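Local coordinates for protein protoporphyrinogen oxidase (Exiguobacterium sibiricum, PDB 3LOV) that probably oxidises coproporphyrinogen III to coproporphyrin III with the help of bound FAD, a step of heme b biosynthesis, at residues L17-P28 with L242-I251. Numbering follows the deposited sequence.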
loop_
_atom_site.group_PDB
_atom_site.type_symbol
_atom_site.label_atom_id
_atom_site.label_comp_id
_atom_site.label_asym_id
_atom_site.label_seq_id
_atom_site.Cartn_x
_atom_site.Cartn_y
_atom_site.Cartn_z
ATOM N N LEU A 17 7.117 13.981 -6.100
ATOM C CA LEU A 17 7.097 14.241 -7.548
ATOM C C LEU A 17 5.719 14.712 -7.995
ATOM O O LEU A 17 5.600 15.675 -8.758
ATOM C CB LEU A 17 7.530 13.001 -8.344
ATOM C CG LEU A 17 9.037 12.751 -8.398
ATOM C CD1 LEU A 17 9.369 11.446 -9.073
ATOM C CD2 LEU A 17 9.722 13.936 -9.105
ATOM N N ALA A 18 4.672 14.087 -7.469
ATOM C CA ALA A 18 3.319 14.584 -7.671
ATOM C C ALA A 18 3.143 15.979 -7.086
ATOM O O ALA A 18 2.484 16.843 -7.682
ATOM C CB ALA A 18 2.294 13.647 -7.063
ATOM N N ALA A 19 3.707 16.209 -5.916
ATOM C CA ALA A 19 3.597 17.534 -5.352
ATOM C C ALA A 19 4.238 18.582 -6.317
ATOM O O ALA A 19 3.707 19.657 -6.484
ATOM C CB ALA A 19 4.238 17.604 -3.954
ATOM N N ALA A 20 5.359 18.264 -6.945
ATOM C CA ALA A 20 6.050 19.280 -7.746
ATOM C C ALA A 20 5.196 19.585 -8.978
ATOM O O ALA A 20 5.110 20.750 -9.390
ATOM C CB ALA A 20 7.416 18.818 -8.156
ATOM N N TYR A 21 4.594 18.523 -9.537
ATOM C CA TYR A 21 3.770 18.579 -10.742
ATOM C C TYR A 21 2.621 19.507 -10.477
ATOM O O TYR A 21 2.346 20.417 -11.264
ATOM C CB TYR A 21 3.228 17.183 -11.123
ATOM C CG TYR A 21 2.246 17.223 -12.289
ATOM C CD1 TYR A 21 2.688 17.250 -13.610
ATOM C CD2 TYR A 21 0.869 17.258 -12.063
ATOM C CE1 TYR A 21 1.774 17.327 -14.668
ATOM C CE2 TYR A 21 -0.022 17.338 -13.092
ATOM C CZ TYR A 21 0.434 17.355 -14.398
ATOM O OH TYR A 21 -0.462 17.442 -15.429
ATOM N N TYR A 22 1.929 19.267 -9.372
ATOM C CA TYR A 22 0.769 20.071 -9.048
ATOM C C TYR A 22 1.185 21.486 -8.644
ATOM O O TYR A 22 0.449 22.425 -8.911
ATOM C CB TYR A 22 -0.062 19.449 -7.926
ATOM C CG TYR A 22 -0.736 18.152 -8.282
ATOM C CD1 TYR A 22 -1.619 18.083 -9.346
ATOM C CD2 TYR A 22 -0.510 16.993 -7.533
ATOM C CE1 TYR A 22 -2.252 16.889 -9.684
ATOM C CE2 TYR A 22 -1.135 15.776 -7.861
ATOM C CZ TYR A 22 -1.994 15.741 -8.955
ATOM O OH TYR A 22 -2.619 14.572 -9.303
ATOM N N ALA A 23 2.332 21.633 -7.968
ATOM C CA ALA A 23 2.811 22.950 -7.559
ATOM C C ALA A 23 3.159 23.779 -8.784
ATOM O O ALA A 23 2.920 24.989 -8.778
ATOM C CB ALA A 23 4.066 22.884 -6.554
ATOM N N GLU A 24 3.740 23.163 -9.817
ATOM C CA GLU A 24 4.086 23.952 -11.027
ATOM C C GLU A 24 2.827 24.627 -11.589
ATOM O O GLU A 24 2.854 25.804 -11.916
ATOM C CB GLU A 24 4.838 23.141 -12.087
ATOM C CG GLU A 24 6.293 22.896 -11.707
ATOM C CD GLU A 24 7.185 22.429 -12.836
ATOM O OE1 GLU A 24 6.690 22.235 -13.977
ATOM O OE2 GLU A 24 8.422 22.267 -12.566
ATOM N N ARG A 25 1.711 23.920 -11.555
ATOM C CA ARG A 25 0.474 24.430 -12.127
ATOM C C ARG A 25 -0.249 25.376 -11.195
ATOM O O ARG A 25 -0.777 26.375 -11.640
ATOM C CB ARG A 25 -0.442 23.286 -12.526
ATOM C CG ARG A 25 -0.129 22.772 -13.897
ATOM C CD ARG A 25 -0.038 21.261 -13.933
ATOM N NE ARG A 25 0.706 20.849 -15.111
ATOM C CZ ARG A 25 2.014 20.642 -15.124
ATOM N NH1 ARG A 25 2.724 20.769 -14.016
ATOM N NH2 ARG A 25 2.607 20.276 -16.242
ATOM N N ALA A 26 -0.295 25.068 -9.901
ATOM C CA ALA A 26 -1.047 25.930 -8.971
ATOM C C ALA A 26 -0.394 27.306 -8.747
ATOM O O ALA A 26 -1.089 28.270 -8.423
ATOM C CB ALA A 26 -1.274 25.243 -7.633
ATOM N N PHE A 27 0.932 27.378 -8.903
ATOM C CA PHE A 27 1.722 28.581 -8.559
ATOM C C PHE A 27 2.741 28.891 -9.602
ATOM O O PHE A 27 3.921 28.652 -9.381
ATOM C CB PHE A 27 2.494 28.351 -7.274
ATOM C CG PHE A 27 1.670 27.817 -6.186
ATOM C CD1 PHE A 27 0.567 28.515 -5.765
ATOM C CD2 PHE A 27 1.995 26.625 -5.568
ATOM C CE1 PHE A 27 -0.213 28.031 -4.750
ATOM C CE2 PHE A 27 1.221 26.133 -4.548
ATOM C CZ PHE A 27 0.107 26.829 -4.140
ATOM N N PRO A 28 2.313 29.447 -10.732
ATOM C CA PRO A 28 3.258 29.780 -11.787
ATOM C C PRO A 28 4.434 30.685 -11.317
ATOM O O PRO A 28 5.514 30.597 -11.877
ATOM C CB PRO A 28 2.384 30.509 -12.825
ATOM C CG PRO A 28 1.010 29.967 -12.594
ATOM C CD PRO A 28 0.934 29.820 -11.084
ATOM N N LEU A 242 7.097 11.816 -14.802
ATOM C CA LEU A 242 6.832 12.978 -13.948
ATOM C C LEU A 242 8.021 13.933 -13.932
ATOM O O LEU A 242 7.850 15.149 -14.073
ATOM C CB LEU A 242 6.492 12.596 -12.491
ATOM C CG LEU A 242 5.062 12.132 -12.301
ATOM C CD1 LEU A 242 4.937 11.414 -10.949
ATOM C CD2 LEU A 242 4.070 13.315 -12.466
ATOM N N GLU A 243 9.215 13.387 -13.768
ATOM C CA GLU A 243 10.398 14.216 -13.751
ATOM C C GLU A 243 10.510 14.968 -15.064
ATOM O O GLU A 243 10.703 16.189 -15.093
ATOM C CB GLU A 243 11.673 13.403 -13.522
ATOM C CG GLU A 243 12.869 14.342 -13.358
ATOM C CD GLU A 243 14.198 13.683 -13.176
ATOM O OE1 GLU A 243 14.317 12.463 -13.376
ATOM O OE2 GLU A 243 15.151 14.426 -12.853
ATOM N N GLU A 244 10.385 14.225 -16.150
ATOM C CA GLU A 244 10.449 14.788 -17.509
ATOM C C GLU A 244 9.464 15.964 -17.774
ATOM O O GLU A 244 9.851 16.948 -18.345
ATOM C CB GLU A 244 10.250 13.628 -18.476
ATOM C CG GLU A 244 10.471 13.863 -19.938
ATOM C CD GLU A 244 10.042 12.620 -20.714
ATOM O OE1 GLU A 244 10.599 11.535 -20.427
ATOM O OE2 GLU A 244 9.112 12.712 -21.547
ATOM N N VAL A 245 8.222 15.898 -17.318
ATOM C CA VAL A 245 7.274 16.985 -17.551
ATOM C C VAL A 245 7.408 18.197 -16.617
ATOM O O VAL A 245 6.732 19.188 -16.793
ATOM C CB VAL A 245 5.776 16.484 -17.564
ATOM C CG1 VAL A 245 5.622 15.336 -18.556
ATOM C CG2 VAL A 245 5.281 16.067 -16.180
ATOM N N LEU A 246 8.241 18.116 -15.584
ATOM C CA LEU A 246 8.495 19.269 -14.736
ATOM C C LEU A 246 9.297 20.270 -15.578
ATOM O O LEU A 246 10.271 19.896 -16.226
ATOM C CB LEU A 246 9.262 18.855 -13.479
ATOM C CG LEU A 246 8.535 17.846 -12.581
ATOM C CD1 LEU A 246 9.518 17.286 -11.530
ATOM C CD2 LEU A 246 7.311 18.481 -11.952
ATOM N N GLU A 247 8.875 21.528 -15.585
ATOM C CA GLU A 247 9.537 22.528 -16.436
ATOM C C GLU A 247 10.419 23.526 -15.714
ATOM O O GLU A 247 11.249 24.168 -16.346
ATOM C CB GLU A 247 8.497 23.285 -17.257
ATOM C CG GLU A 247 7.898 22.427 -18.353
ATOM C CD GLU A 247 6.930 23.193 -19.245
ATOM O OE1 GLU A 247 5.804 23.564 -18.789
ATOM O OE2 GLU A 247 7.315 23.413 -20.415
ATOM N N ARG A 248 10.235 23.703 -14.419
ATOM C CA ARG A 248 11.067 24.647 -13.707
ATOM C C ARG A 248 11.519 24.199 -12.311
ATOM O O ARG A 248 12.365 24.841 -11.704
ATOM C CB ARG A 248 10.360 26.001 -13.652
ATOM C CG ARG A 248 9.223 26.072 -12.698
ATOM C CD ARG A 248 8.754 27.521 -12.561
ATOM N NE ARG A 248 7.825 27.674 -11.450
ATOM C CZ ARG A 248 6.547 27.316 -11.477
ATOM N NH1 ARG A 248 6.015 26.814 -12.574
ATOM N NH2 ARG A 248 5.788 27.489 -10.397
ATOM N N SER A 249 10.996 23.090 -11.818
ATOM C CA SER A 249 11.413 22.569 -10.507
ATOM C C SER A 249 12.849 22.090 -10.542
ATOM O O SER A 249 13.223 21.377 -11.449
ATOM C CB SER A 249 10.530 21.391 -10.136
ATOM O OG SER A 249 9.186 21.785 -9.993
ATOM N N GLU A 250 13.649 22.491 -9.577
ATOM C CA GLU A 250 15.021 22.010 -9.482
ATOM C C GLU A 250 15.080 20.747 -8.615
ATOM O O GLU A 250 14.691 20.775 -7.462
ATOM C CB GLU A 250 15.905 23.072 -8.871
ATOM C CG GLU A 250 17.398 22.780 -9.070
ATOM C CD GLU A 250 18.277 23.460 -8.042
ATOM O OE1 GLU A 250 17.791 24.378 -7.346
ATOM O OE2 GLU A 250 19.460 23.075 -7.929
ATOM N N ILE A 251 15.573 19.637 -9.177
ATOM C CA ILE A 251 15.635 18.357 -8.458
ATOM C C ILE A 251 17.058 18.171 -7.954
ATOM O O ILE A 251 17.971 18.088 -8.773
ATOM C CB ILE A 251 15.345 17.116 -9.367
ATOM C CG1 ILE A 251 14.011 17.221 -10.132
ATOM C CG2 ILE A 251 15.453 15.834 -8.551
ATOM C CD1 ILE A 251 12.855 16.711 -9.469
#
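E24, on the helix that follows the first strand of the Rossmann-type FAD-binding fold, reaches into the turn between helix 235-245 and edge strand 250-252 and accepts the backbone amides of E247, R248 and S249. CG lies anti to the carbonyl carbon (chi1 -75°) and the chain runs extended beyond it, which carries the carboxylate straight into the turn. E24 OE1 takes the N-H of E247 N on its syn lone pair at 2.8 Å, the bond almost straight at 178°. E24 OE2 accepts three bonds: S249 N arrives nearly along the C-O direction at 2.8 Å, S249 OG on the anti side at 2.7 Å, and R248 N from above the carboxylate plane at 3.0 Å. The aliphatic part of R248 runs back past E24 in the opposite direction, so that its guanidinium has E24 CG over one face and P28 O over the other. From there R248 NH1 makes a weak bond to E24 O (3.4 Å), while NH2 is bonded to L30 O, just ahead of strand 31-35. Nearer the helix start the packing turns apolar. L246 lays CD2 against A20 CB at 3.8 Å, while its CD1 touches L17 CD2, the two leucines crossing at about a right angle. V245 CG2 meets the edge of the Y21 ring, 3.8 Å from Y21 CD1. Were E24 replaced by alanine, these three amides and the S249 hydroxyl would probably lose their shared acceptor, and the turn could shift. With four donors converging on it, the buried carboxylate is probably stabilised as an anion, and the four bonds probably help to hold the turn against the dinucleotide-binding helix.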